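Local atomic coordinates of Zn-dependent hydrolase, glyoxylase (PDB entry 6T5K), a protein that belongs to the zinc-dependent class B metallo-beta-lactamases and probably hydrolyses the beta-lactam ring of antibiotics to a substituted beta-amino acid. Residues 177-185 and 202-210; 59-70 and 147-156. One frame throughout, in Å; residues are numbered along the deposited sequence. Where two conformers were deposited one is given.

The two interactions use the same five-stranded sheet from its two faces. Interaction 1 lays helix 201-212 against Leu178 of strand 177-181 and the loop after it, while interaction 2 packs hairpin 147-156 of that sheet against hairpin 59-70 of the eight-stranded one. Their centres lie about 20 Å apart, yet they join in the space between the sheets, where Phe179 CB meets Met59 CE at 3.6 Å and Phe179 CD2 meets Phe70 CB at 3.9 Å. Interaction 1 reaches the active site directly through the zinc ligand Cys182. Interaction 2 stays further back: the side chain of Val156 is about 10 Å from that of the zinc ligand His100.

Interaction 1 (177-185 and 202-210); sequences VLFGGCLIK and WPVTVNKIS. With ZN (zinc ion), chain H.
Leu183 meets Trp202, Thr205, Val206 and Ile209 where helix 201-212 packs on strand 177-181 and the turns that follow it; the strand is the first of a beta-alpha-beta unit completed by strand 218-221. From CB, a chi1 of 179° places CG opposite the backbone N, and the side chain forks toward the helix. CG rests near Val206 CG2, at 4.2 Å. The CD1 branch lies over one face of the indole in a CH-pi contact, 4.0 Å from the centroid of the five-membered ring and 29° off its normal. CD2 takes the other direction: it meets Ile209 CD1 tip to tip at 3.6 Å and also touches Thr205 CG2.

The backbone of Leu183 is held by the same tryptophan. Trp202 NE1 donates to Leu183 O over 2.7 Å, in the carbonyl plane and on a lone pair, although the bond is bent to 143° at the hydrogen. One residue thus touches the indole with a methyl over its face and helps to fix its rotation with its carbonyl oxygen. Lys185 CE approaches the six-membered ring obliquely, and its NZ continues to the carbonyl of Lys191. Ring stacking with Phe239 of helix 230-239 also holds the indole.

Further along the helix, Ile184 CD1 meets Val206 CG2 at 3.9 Å, and Leu178 CD2 touches Ile209 CG2. The turns that carry Leu183 also present Cys182 to the active site, where it binds a zinc ion together with Asp104, His223 and two waters; the Cys182 SG to zinc bond is 2.1 Å.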
ATOM      1  N   VAL A 177      11.812  -4.518   0.252  1.00 13.86           N
ATOM      2  CA  VAL A 177      10.633  -4.118  -0.498  1.00 13.86           C
ATOM      3  C   VAL A 177       9.980  -2.930   0.182  1.00 14.48           C
ATOM      4  O   VAL A 177       9.758  -2.931   1.395  1.00 15.21           O
ATOM      5  CB  VAL A 177       9.619  -5.275  -0.572  1.00 14.60           C
ATOM      6  CG1 VAL A 177       8.320  -4.826  -1.283  1.00 14.72           C
ATOM      7  CG2 VAL A 177      10.210  -6.454  -1.282  1.00 14.33           C
ATOM      8  N   LEU A 178       9.585  -1.962  -0.620  1.00 14.16           N
ATOM      9  CA  LEU A 178       8.848  -0.814  -0.141  1.00 12.94           C
ATOM     10  C   LEU A 178       7.505  -0.778  -0.837  1.00 12.69           C
ATOM     11  O   LEU A 178       7.454  -0.781  -2.076  1.00 14.68           O
ATOM     12  CB  LEU A 178       9.580   0.493  -0.495  1.00 14.87           C
ATOM     13  CG  LEU A 178       8.933   1.760   0.080  1.00 18.24           C
ATOM     14  CD1 LEU A 178       9.467   2.033   1.468  1.00 18.19           C
ATOM     15  CD2 LEU A 178       9.147   2.975  -0.807  1.00 20.71           C
ATOM     16  N   PHE A 179       6.432  -0.685  -0.042  1.00 13.62           N
ATOM     17  CA  PHE A 179       5.127  -0.300  -0.563  1.00 14.14           C
ATOM     18  C   PHE A 179       5.030   1.218  -0.419  1.00 14.83           C
ATOM     19  O   PHE A 179       4.865   1.743   0.694  1.00 14.46           O
ATOM     20  CB  PHE A 179       3.958  -0.988   0.130  1.00 13.76           C
ATOM     21  CG  PHE A 179       2.650  -0.588  -0.467  1.00 14.18           C
ATOM     22  CD1 PHE A 179       2.322  -0.975  -1.752  1.00 15.89           C
ATOM     23  CD2 PHE A 179       1.771   0.220   0.232  1.00 16.24           C
ATOM     24  CE1 PHE A 179       1.136  -0.563  -2.328  1.00 16.05           C
ATOM     25  CE2 PHE A 179       0.593   0.645  -0.335  1.00 16.34           C
ATOM     26  CZ  PHE A 179       0.256   0.233  -1.614  1.00 16.27           C
ATOM     27  N   GLY A 180       5.159   1.929  -1.548  1.00 15.45           N
ATOM     28  CA  GLY A 180       5.129   3.381  -1.531  1.00 15.46           C
ATOM     29  C   GLY A 180       3.740   3.964  -1.514  1.00 16.31           C
ATOM     30  O   GLY A 180       3.573   5.119  -1.133  1.00 18.43           O
ATOM     31  N   GLY A 181       2.736   3.174  -1.882  1.00 16.45           N
ATOM     32  CA  GLY A 181       1.395   3.710  -2.010  1.00 16.08           C
ATOM     33  C   GLY A 181       1.386   4.860  -3.000  1.00 16.36           C
ATOM     34  O   GLY A 181       2.283   4.982  -3.840  1.00 16.79           O
ATOM     35  N   CYS A 182       0.365   5.722  -2.873  1.00 17.54           N
ATOM     36  CA  CYS A 182       0.169   6.721  -3.915  1.00 17.46           C
ATOM     37  C   CYS A 182       1.162   7.859  -3.830  1.00 14.76           C
ATOM     38  O   CYS A 182       1.168   8.717  -4.720  1.00 16.41           O
ATOM     39  CB  CYS A 182      -1.244   7.215  -3.940  1.00 20.54           C
ATOM     40  SG  CYS A 182      -2.382   5.827  -4.106  1.00 23.35           S
ATOM     41  N   LEU A 183       1.986   7.882  -2.773  1.00 15.07           N
ATOM     42  CA  LEU A 183       3.095   8.822  -2.674  1.00 15.01           C
ATOM     43  C   LEU A 183       4.174   8.527  -3.694  1.00 13.38           C
ATOM     44  O   LEU A 183       4.937   9.434  -4.046  1.00 15.32           O
ATOM     45  CB  LEU A 183       3.696   8.690  -1.270  1.00 15.06           C
ATOM     46  CG  LEU A 183       4.890   9.510  -0.822  1.00 16.39           C
ATOM     47  CD1 LEU A 183       4.560  10.961  -0.816  1.00 14.59           C
ATOM     48  CD2 LEU A 183       5.295   8.980   0.550  1.00 16.68           C
ATOM     49  N   ILE A 184       4.285   7.276  -4.146  1.00 14.16           N
ATOM     50  CA  ILE A 184       5.293   6.884  -5.119  1.00 14.14           C
ATOM     51  C   ILE A 184       4.617   6.582  -6.446  1.00 13.70           C
ATOM     52  O   ILE A 184       3.633   5.833  -6.487  1.00 15.59           O
ATOM     53  CB  ILE A 184       6.132   5.691  -4.641  1.00 14.53           C
ATOM     54  CG1 ILE A 184       6.805   6.013  -3.288  1.00 14.10           C
ATOM     55  CG2 ILE A 184       7.135   5.273  -5.737  1.00 16.15           C
ATOM     56  CD1 ILE A 184       7.639   7.277  -3.299  1.00 14.22           C
ATOM     57  N   LYS A 185       5.142   7.182  -7.520  1.00 14.90           N
ATOM     58  CA  LYS A 185       4.663   6.972  -8.877  1.00 15.10           C
ATOM     59  C   LYS A 185       5.438   5.880  -9.595  1.00 14.71           C
ATOM     60  O   LYS A 185       6.628   5.669  -9.353  1.00 15.06           O
ATOM     61  CB  LYS A 185       4.767   8.250  -9.706  1.00 17.71           C
ATOM     62  CG  LYS A 185       4.010   9.399  -9.103  1.00 19.19           C
ATOM     63  CD  LYS A 185       2.545   9.066  -8.924  1.00 21.96           C
ATOM     64  CE  LYS A 185       1.736  10.329  -8.554  1.00 25.45           C
ATOM     65  NZ  LYS A 185       0.316  10.055  -8.396  1.00 30.39           N
ATOM     66  N   TRP A 202       6.186  17.038  -1.241  1.00 14.17           N
ATOM     67  CA  TRP A 202       6.326  15.725  -1.868  1.00 14.45           C
ATOM     68  C   TRP A 202       7.759  15.342  -2.174  1.00 14.55           C
ATOM     69  O   TRP A 202       8.180  14.252  -1.757  1.00 14.42           O
ATOM     70  CB  TRP A 202       5.466  15.716  -3.138  1.00 14.23           C
ATOM     71  CG  TRP A 202       5.055  14.351  -3.627  1.00 13.09           C
ATOM     72  CD1 TRP A 202       5.794  13.181  -3.611  1.00 15.30           C
ATOM     73  CD2 TRP A 202       3.810  14.018  -4.251  1.00 15.33           C
ATOM     74  NE1 TRP A 202       5.076  12.159  -4.185  1.00 15.20           N
ATOM     75  CE2 TRP A 202       3.849  12.637  -4.558  1.00 14.70           C
ATOM     76  CE3 TRP A 202       2.650  14.742  -4.551  1.00 16.03           C
ATOM     77  CZ2 TRP A 202       2.787  11.988  -5.169  1.00 16.49           C
ATOM     78  CZ3 TRP A 202       1.617  14.089  -5.168  1.00 15.34           C
ATOM     79  CH2 TRP A 202       1.684  12.733  -5.454  1.00 15.76           C
ATOM     80  N   PRO A 203       8.559  16.157  -2.870  1.00 15.20           N
ATOM     81  CA  PRO A 203       9.924  15.702  -3.170  1.00 15.40           C
ATOM     82  C   PRO A 203      10.770  15.583  -1.917  1.00 15.00           C
ATOM     83  O   PRO A 203      11.684  14.743  -1.875  1.00 15.43           O
ATOM     84  CB  PRO A 203      10.476  16.776  -4.117  1.00 16.69           C
ATOM     85  CG  PRO A 203       9.673  18.014  -3.839  1.00 17.36           C
ATOM     86  CD  PRO A 203       8.268  17.476  -3.466  1.00 16.61           C
ATOM     87  N   VAL A 204      10.531  16.441  -0.926  1.00 15.62           N
ATOM     88  CA  VAL A 204      11.276  16.375   0.327  1.00 15.00           C
ATOM     89  C   VAL A 204      10.984  15.059   1.035  1.00 15.83           C
ATOM     90  O   VAL A 204      11.893  14.380   1.519  1.00 17.33           O
ATOM     91  CB  VAL A 204      10.921  17.584   1.213  1.00 16.94           C
ATOM     92  CG1 VAL A 204      11.604  17.515   2.587  1.00 17.48           C
ATOM     93  CG2 VAL A 204      11.288  18.886   0.507  1.00 19.08           C
ATOM     94  N   THR A 205       9.700  14.707   1.146  1.00 14.05           N
ATOM     95  CA  THR A 205       9.302  13.429   1.728  1.00 13.47           C
ATOM     96  C   THR A 205       9.928  12.255   0.998  1.00 12.61           C
ATOM     97  O   THR A 205      10.463  11.337   1.627  1.00 14.40           O
ATOM     98  CB  THR A 205       7.782  13.361   1.666  1.00 14.63           C
ATOM     99  OG1 THR A 205       7.267  14.454   2.441  1.00 15.46           O
ATOM    100  CG2 THR A 205       7.267  12.020   2.177  1.00 15.32           C
ATOM    101  N   VAL A 206       9.882  12.276  -0.340  1.00 13.31           N
ATOM    102  CA  VAL A 206      10.431  11.146  -1.081  1.00 14.16           C
ATOM    103  C   VAL A 206      11.942  11.047  -0.902  1.00 14.27           C
ATOM    104  O   VAL A 206      12.494   9.946  -0.832  1.00 14.58           O
ATOM    105  CB  VAL A 206       9.977  11.155  -2.548  1.00 13.69           C
ATOM    106  CG1 VAL A 206      10.659  10.038  -3.324  1.00 15.91           C
ATOM    107  CG2 VAL A 206       8.459  10.983  -2.558  1.00 16.72           C
ATOM    108  N   ASN A 207      12.649  12.170  -0.862  1.00 13.98           N
ATOM    109  CA  ASN A 207      14.073  12.069  -0.646  1.00 14.21           C
ATOM    110  C   ASN A 207      14.373  11.483   0.733  1.00 14.96           C
ATOM    111  O   ASN A 207      15.374  10.756   0.892  1.00 15.02           O
ATOM    112  CB  ASN A 207      14.757  13.425  -0.792  1.00 17.27           C
ATOM    113  CG  ASN A 207      16.278  13.293  -0.860  1.00 20.93           C
ATOM    114  OD1 ASN A 207      16.972  13.392   0.146  1.00 22.51           O
ATOM    115  ND2 ASN A 207      16.786  12.970  -2.040  1.00 23.55           N
ATOM    116  N   LYS A 208      13.530  11.781   1.738  1.00 15.49           N
ATOM    117  CA  LYS A 208      13.760  11.189   3.053  1.00 15.21           C
ATOM    118  C   LYS A 208      13.655   9.674   2.953  1.00 13.82           C
ATOM    119  O   LYS A 208      14.427   8.932   3.576  1.00 15.49           O
ATOM    120  CB  LYS A 208      12.816  11.692   4.124  1.00 15.88           C
ATOM    121  CG  LYS A 208      13.050  13.131   4.452  1.00 18.23           C
ATOM    122  CD  LYS A 208      11.969  13.673   5.315  1.00 23.26           C
ATOM    123  CE  LYS A 208      11.900  12.923   6.575  0.80 30.14           C
ATOM    124  NZ  LYS A 208      10.635  13.216   7.347  0.80 34.37           N
ATOM    125  N   ILE A 209      12.698   9.189   2.140  1.00 13.62           N
ATOM    126  CA  ILE A 209      12.501   7.746   1.938  1.00 13.44           C
ATOM    127  C   ILE A 209      13.711   7.128   1.250  1.00 13.87           C
ATOM    128  O   ILE A 209      14.232   6.096   1.675  1.00 15.37           O
ATOM    129  CB  ILE A 209      11.213   7.490   1.126  1.00 15.57           C
ATOM    130  CG1 ILE A 209       9.989   7.923   1.964  1.00 15.45           C
ATOM    131  CG2 ILE A 209      11.063   6.008   0.745  1.00 16.72           C
ATOM    132  CD1 ILE A 209       8.713   8.018   1.196  1.00 17.73           C
ATOM    133  N   SER A 210      14.163   7.748   0.162  0.50 13.27           N
ATOM    134  CA  SER A 210      15.334   7.227  -0.530  0.50 14.39           C
ATOM    135  C   SER A 210      16.530   7.178   0.408  0.50 15.26           C
ATOM    136  O   SER A 210      17.271   6.185   0.444  0.50 15.94           O
ATOM    137  CB  SER A 210      15.643   8.129  -1.721  0.50 16.48           C
ATOM    138  OG  SER A 210      14.538   8.162  -2.604  0.50 17.77           O
TER
HETATM  139 ZN    ZN H1207      -4.084   6.380  -5.206  0.54 20.81          ZN
HETATM  140  O   HOH W   1      -5.542   7.544  -4.185  1.00 25.88           O
HETATM  141  O   HOH W   2      -3.140   8.108  -6.390  1.00 33.97           O

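Interaction 2 (59-70 and 147-156). With EDO (1,2-ethanediol), chain E.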
ATOM      1  N   MET A  59      -0.242  -4.241  -1.131  1.00 15.77           N
ATOM      2  CA  MET A  59       0.812  -5.216  -0.883  1.00 15.48           C
ATOM      3  C   MET A  59       0.306  -6.207   0.157  1.00 14.57           C
ATOM      4  O   MET A  59      -0.435  -5.834   1.061  1.00 18.58           O
ATOM      5  CB  MET A  59       2.099  -4.535  -0.376  1.00 16.53           C
ATOM      6  CG  MET A  59       3.224  -5.533  -0.050  1.00 17.50           C
ATOM      7  SD  MET A  59       4.824  -4.737   0.294  1.00 16.06           S
ATOM      8  CE  MET A  59       4.535  -4.068   1.924  1.00 16.72           C
ATOM      9  N   ILE A  60       0.706  -7.460   0.015  1.00 14.55           N
ATOM     10  CA  ILE A  60       0.555  -8.470   1.050  1.00 15.45           C
ATOM     11  C   ILE A  60       1.949  -8.953   1.402  1.00 15.44           C
ATOM     12  O   ILE A  60       2.733  -9.290   0.508  1.00 16.73           O
ATOM     13  CB  ILE A  60      -0.296  -9.664   0.584  1.00 17.06           C
ATOM     14  CG1 ILE A  60      -1.513  -9.203  -0.195  1.00 18.74           C
ATOM     15  CG2 ILE A  60      -0.718 -10.498   1.805  1.00 17.49           C
ATOM     16  CD1 ILE A  60      -2.206 -10.328  -0.881  1.00 20.97           C
ATOM     17  N   VAL A  61       2.263  -8.992   2.694  1.00 15.38           N
ATOM     18  CA  VAL A  61       3.464  -9.643   3.187  1.00 15.28           C
ATOM     19  C   VAL A  61       3.025 -10.933   3.850  1.00 15.32           C
ATOM     20  O   VAL A  61       2.106 -10.910   4.669  1.00 15.76           O
ATOM     21  CB  VAL A  61       4.209  -8.738   4.175  1.00 17.03           C
ATOM     22  CG1 VAL A  61       5.507  -9.416   4.641  1.00 17.84           C
ATOM     23  CG2 VAL A  61       4.455  -7.391   3.517  1.00 17.68           C
ATOM     24  N   ILE A  62       3.656 -12.048   3.474  1.00 16.21           N
ATOM     25  CA  ILE A  62       3.309 -13.373   3.990  1.00 16.92           C
ATOM     26  C   ILE A  62       4.580 -14.043   4.497  1.00 17.45           C
ATOM     27  O   ILE A  62       5.571 -14.153   3.765  1.00 19.85           O
ATOM     28  CB  ILE A  62       2.619 -14.247   2.925  1.00 18.50           C
ATOM     29  CG1 ILE A  62       1.387 -13.531   2.363  1.00 20.74           C
ATOM     30  CG2 ILE A  62       2.216 -15.586   3.523  1.00 21.39           C
ATOM     31  CD1 ILE A  62       0.655 -14.284   1.238  1.00 20.35           C
ATOM     32  N   SER A  63       4.548 -14.521   5.738  1.00 17.46           N
ATOM     33  CA  SER A  63       5.675 -15.288   6.260  1.00 17.80           C
ATOM     34  C   SER A  63       5.153 -16.197   7.353  1.00 19.16           C
ATOM     35  O   SER A  63       4.356 -15.769   8.193  1.00 18.94           O
ATOM     36  CB  SER A  63       6.767 -14.362   6.825  1.00 20.27           C
ATOM     37  OG  SER A  63       7.988 -15.037   7.109  1.00 20.83           O
ATOM     38  N   ASP A  64       5.613 -17.447   7.335  1.00 19.42           N
ATOM     39  CA  ASP A  64       5.305 -18.407   8.386  1.00 18.61           C
ATOM     40  C   ASP A  64       3.807 -18.536   8.654  1.00 18.82           C
ATOM     41  O   ASP A  64       3.369 -18.624   9.802  1.00 20.55           O
ATOM     42  CB  ASP A  64       6.078 -18.050   9.652  1.00 19.23           C
ATOM     43  CG  ASP A  64       7.522 -17.661   9.347  1.00 19.90           C
ATOM     44  OD1 ASP A  64       8.291 -18.548   8.893  1.00 23.50           O
ATOM     45  OD2 ASP A  64       7.868 -16.457   9.528  1.00 19.21           O
ATOM     46  N   GLY A  65       3.011 -18.547   7.584  1.00 20.17           N
ATOM     47  CA  GLY A  65       1.579 -18.749   7.690  1.00 21.61           C
ATOM     48  C   GLY A  65       0.803 -17.552   8.157  1.00 20.80           C
ATOM     49  O   GLY A  65      -0.392 -17.690   8.462  1.00 22.50           O
ATOM     50  N   GLU A  66       1.427 -16.380   8.204  1.00 19.11           N
ATOM     51  CA  GLU A  66       0.778 -15.155   8.635  1.00 16.40           C
ATOM     52  C   GLU A  66       0.916 -14.100   7.550  1.00 16.68           C
ATOM     53  O   GLU A  66       1.828 -14.150   6.728  1.00 18.27           O
ATOM     54  CB  GLU A  66       1.401 -14.653   9.950  1.00 17.88           C
ATOM     55  CG  GLU A  66       1.289 -15.681  11.065  1.00 19.27           C
ATOM     56  CD  GLU A  66       1.824 -15.226  12.417  1.00 21.12           C
ATOM     57  OE1 GLU A  66       2.116 -14.025  12.568  1.00 19.27           O
ATOM     58  OE2 GLU A  66       1.927 -16.085  13.324  1.00 24.19           O
ATOM     59  N   ALA A  67      -0.024 -13.161   7.540  1.00 14.81           N
ATOM     60  CA  ALA A  67      -0.047 -12.136   6.513  1.00 17.55           C
ATOM     61  C   ALA A  67      -0.440 -10.785   7.087  1.00 16.91           C
ATOM     62  O   ALA A  67      -1.226 -10.685   8.036  1.00 18.15           O
ATOM     63  CB  ALA A  67      -1.046 -12.511   5.425  1.00 16.87           C
ATOM     64  N   VAL A  68       0.144  -9.734   6.507  1.00 16.00           N
ATOM     65  CA  VAL A  68      -0.302  -8.364   6.736  1.00 16.11           C
ATOM     66  C   VAL A  68      -0.595  -7.718   5.392  1.00 15.16           C
ATOM     67  O   VAL A  68       0.161  -7.896   4.439  1.00 15.73           O
ATOM     68  CB  VAL A  68       0.772  -7.570   7.494  1.00 15.96           C
ATOM     69  CG1 VAL A  68       0.432  -6.083   7.491  1.00 15.76           C
ATOM     70  CG2 VAL A  68       0.954  -8.140   8.913  1.00 16.92           C
ATOM     71  N   VAL A  69      -1.712  -7.005   5.305  1.00 15.52           N
ATOM     72  CA  VAL A  69      -2.147  -6.373   4.066  1.00 15.51           C
ATOM     73  C   VAL A  69      -1.973  -4.859   4.164  1.00 15.49           C
ATOM     74  O   VAL A  69      -2.339  -4.245   5.170  1.00 16.45           O
ATOM     75  CB  VAL A  69      -3.608  -6.742   3.764  1.00 16.78           C
ATOM     76  CG1 VAL A  69      -4.093  -6.040   2.506  1.00 16.95           C
ATOM     77  CG2 VAL A  69      -3.770  -8.246   3.659  1.00 17.06           C
ATOM     78  N   PHE A  70      -1.437  -4.270   3.102  1.00 16.23           N
ATOM     79  CA  PHE A  70      -1.339  -2.828   2.936  1.00 14.97           C
ATOM     80  C   PHE A  70      -2.314  -2.427   1.853  1.00 16.04           C
ATOM     81  O   PHE A  70      -2.178  -2.869   0.706  1.00 16.34           O
ATOM     82  CB  PHE A  70       0.073  -2.408   2.529  1.00 13.93           C
ATOM     83  CG  PHE A  70       1.045  -2.447   3.668  1.00 14.94           C
ATOM     84  CD1 PHE A  70       1.562  -3.647   4.106  1.00 15.97           C
ATOM     85  CD2 PHE A  70       1.412  -1.272   4.344  1.00 15.39           C
ATOM     86  CE1 PHE A  70       2.424  -3.684   5.166  1.00 17.53           C
ATOM     87  CE2 PHE A  70       2.246  -1.335   5.410  1.00 15.05           C
ATOM     88  CZ  PHE A  70       2.782  -2.537   5.796  1.00 16.77           C
ATOM     89  N   LEU A 147       4.653  -4.221  12.766  1.00 14.66           N
ATOM     90  CA  LEU A 147       3.625  -5.249  12.700  1.00 15.65           C
ATOM     91  C   LEU A 147       4.291  -6.594  12.456  1.00 15.78           C
ATOM     92  O   LEU A 147       4.962  -6.795  11.433  1.00 16.14           O
ATOM     93  CB  LEU A 147       2.614  -4.950  11.603  1.00 17.09           C
ATOM     94  CG  LEU A 147       1.736  -3.748  11.858  1.00 17.41           C
ATOM     95  CD1 LEU A 147       0.934  -3.439  10.609  1.00 18.89           C
ATOM     96  CD2 LEU A 147       0.815  -3.945  13.041  1.00 20.59           C
ATOM     97  N   LYS A 148       4.066  -7.517  13.379  1.00 15.84           N
ATOM     98  CA  LYS A 148       4.606  -8.858  13.266  1.00 15.71           C
ATOM     99  C   LYS A 148       3.931  -9.606  12.126  1.00 16.62           C
ATOM    100  O   LYS A 148       2.703  -9.557  11.948  1.00 18.07           O
ATOM    101  CB  LYS A 148       4.389  -9.591  14.590  1.00 19.30           C
ATOM    102  CG  LYS A 148       4.950 -10.985  14.669  1.00 21.36           C
ATOM    103  CD  LYS A 148       4.677 -11.624  16.028  1.00 24.98           C
ATOM    104  CE  LYS A 148       5.251 -13.031  16.150  1.00 27.85           C
ATOM    105  NZ  LYS A 148       6.769 -12.982  16.125  1.00 30.37           N
ATOM    106  N   VAL A 149       4.756 -10.310  11.356  0.61 15.77           N
ATOM    107  CA  VAL A 149       4.318 -11.203  10.288  0.61 16.92           C
ATOM    108  C   VAL A 149       5.115 -12.489  10.490  0.61 16.21           C
ATOM    109  O   VAL A 149       6.270 -12.586  10.063  0.61 15.78           O
ATOM    110  CB  VAL A 149       4.563 -10.632   8.886  0.61 19.68           C
ATOM    111  CG1 VAL A 149       3.965 -11.590   7.858  0.61 21.24           C
ATOM    112  CG2 VAL A 149       3.988  -9.217   8.728  0.61 21.30           C
ATOM    113  N   GLY A 150       4.539 -13.462  11.176  1.00 18.13           N
ATOM    114  CA  GLY A 150       5.309 -14.664  11.448  1.00 19.81           C
ATOM    115  C   GLY A 150       6.559 -14.333  12.236  1.00 18.23           C
ATOM    116  O   GLY A 150       6.503 -13.643  13.261  1.00 19.25           O
ATOM    117  N   THR A 151       7.713 -14.796  11.734  1.00 18.41           N
ATOM    118  CA  THR A 151       8.982 -14.562  12.399  1.00 18.49           C
ATOM    119  C   THR A 151       9.623 -13.265  11.961  1.00 17.71           C
ATOM    120  O   THR A 151      10.736 -12.960  12.387  1.00 20.49           O
ATOM    121  CB  THR A 151       9.960 -15.711  12.132  1.00 20.50           C
ATOM    122  OG1 THR A 151      10.253 -15.839  10.727  1.00 19.96           O
ATOM    123  CG2 THR A 151       9.372 -16.999  12.636  1.00 21.52           C
ATOM    124  N   LYS A 152       8.953 -12.516  11.112  1.00 16.62           N
ATOM    125  CA  LYS A 152       9.465 -11.278  10.559  1.00 15.17           C
ATOM    126  C   LYS A 152       8.559 -10.140  10.993  1.00 15.51           C
ATOM    127  O   LYS A 152       7.606 -10.325  11.767  1.00 16.95           O
ATOM    128  CB  LYS A 152       9.521 -11.396   9.035  1.00 16.42           C
ATOM    129  CG  LYS A 152      10.463 -12.490   8.574  1.00 18.43           C
ATOM    130  CD  LYS A 152      10.509 -12.613   7.065  1.00 20.21           C
ATOM    131  CE  LYS A 152      11.253 -13.856   6.596  1.00 23.79           C
ATOM    132  NZ  LYS A 152      12.645 -13.856   7.156  0.80 26.25           N
ATOM    133  N   ALA A 153       8.844  -8.950  10.465  1.00 16.52           N
ATOM    134  CA  ALA A 153       7.967  -7.817  10.686  1.00 15.27           C
ATOM    135  C   ALA A 153       7.946  -6.939   9.450  1.00 15.15           C
ATOM    136  O   ALA A 153       8.872  -6.955   8.634  1.00 15.96           O
ATOM    137  CB  ALA A 153       8.442  -6.973  11.871  1.00 16.85           C
ATOM    138  N   VAL A 154       6.888  -6.146   9.331  1.00 14.30           N
ATOM    139  CA  VAL A 154       6.789  -5.076   8.355  1.00 14.17           C
ATOM    140  C   VAL A 154       6.606  -3.802   9.161  1.00 14.07           C
ATOM    141  O   VAL A 154       6.031  -3.811  10.251  1.00 16.65           O
ATOM    142  CB  VAL A 154       5.634  -5.329   7.349  1.00 17.39           C
ATOM    143  CG1 VAL A 154       4.263  -5.361   8.067  1.00 18.35           C
ATOM    144  CG2 VAL A 154       5.716  -4.343   6.171  1.00 20.58           C
ATOM    145  N   PHE A 155       7.094  -2.697   8.607  1.00 14.61           N
ATOM    146  CA  PHE A 155       7.155  -1.409   9.282  1.00 14.49           C
ATOM    147  C   PHE A 155       6.341  -0.391   8.509  1.00 15.19           C
ATOM    148  O   PHE A 155       6.362  -0.366   7.277  1.00 17.74           O
ATOM    149  CB  PHE A 155       8.625  -0.982   9.392  1.00 14.25           C
ATOM    150  CG  PHE A 155       9.431  -1.960  10.199  1.00 15.60           C
ATOM    151  CD1 PHE A 155       9.524  -1.828  11.574  1.00 16.79           C
ATOM    152  CD2 PHE A 155       9.970  -3.087   9.598  1.00 17.01           C
ATOM    153  CE1 PHE A 155      10.191  -2.766  12.331  1.00 16.16           C
ATOM    154  CE2 PHE A 155      10.624  -4.036  10.346  1.00 16.37           C
ATOM    155  CZ  PHE A 155      10.769  -3.865  11.714  1.00 16.36           C
ATOM    156  N   VAL A 156       5.606   0.435   9.232  1.00 13.99           N
ATOM    157  CA  VAL A 156       4.814   1.483   8.618  1.00 13.62           C
ATOM    158  C   VAL A 156       5.388   2.789   9.126  1.00 14.85           C
ATOM    159  O   VAL A 156       5.660   2.907  10.325  1.00 16.89           O
ATOM    160  CB  VAL A 156       3.318   1.354   8.974  1.00 15.17           C
ATOM    161  CG1 VAL A 156       2.509   2.146   7.958  1.00 14.40           C
ATOM    162  CG2 VAL A 156       2.880  -0.096   9.049  1.00 16.79           C
TER
HETATM  163  C1  EDO E1204       0.425  -7.712  13.899  1.00 31.34           C
HETATM  164  O1  EDO E1204       0.919  -9.036  13.798  1.00 28.44           O
HETATM  165  C2  EDO E1204       0.690  -7.211  15.320  1.00 32.47           C
HETATM  166  O2  EDO E1204       2.085  -6.885  15.481  1.00 29.59           O
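In the beta-sandwich core of the metallo-beta-lactamase fold, Phe70 and Val68 of hairpin 59-70 face Val154, Leu147 and Val156 of hairpin 147-156. The hairpins belong to different sheets, and strands 66-70 and 152-156 run nearly parallel, 13° apart, as layers rather than as hydrogen-bonded neighbours. Val154 has two conformers; in one of them, with chi1 63°, CG1 lies at the edge of the Phe70 ring, in its plane, and Val154 CG2 approaches Phe70 CZ obliquely at 3.5 Å. Val156 slides past the same ring, its CG2 3.9 Å from Phe70 CE2. Beside them, the Val68 and Leu147 side chains cross at about a right angle, Val68 CG1 lying 4.1 Å from Leu147 CD1.

Toward the turns the packing becomes polar. Asp64, in the type I' turn of its hairpin, gathers three donors on OD2: Ser63 OG at 2.8 Å comes from one side of the carboxylate plane, Thr151 N at 2.8 Å and Thr151 OG1 at 2.7 Å from the other, all tilted out of it. The Thr151 N bond is almost straight, at 169°. Together these bonds probably favour the charged form of Asp64. Glu66, at the start of strand 66-70, reaches the facing type II' turn, its OE1 receiving Gly150 N at 2.9 Å from above the carboxylate plane; Asn94 ND2 is a second donor to OE1. Lys148 NZ closes onto Gly150 O, 3.0 Å away. Here turn-to-turn bonds close one end of the apolar packing between facing sheets that is typical of the superfamily's alpha-beta/beta-alpha sandwich.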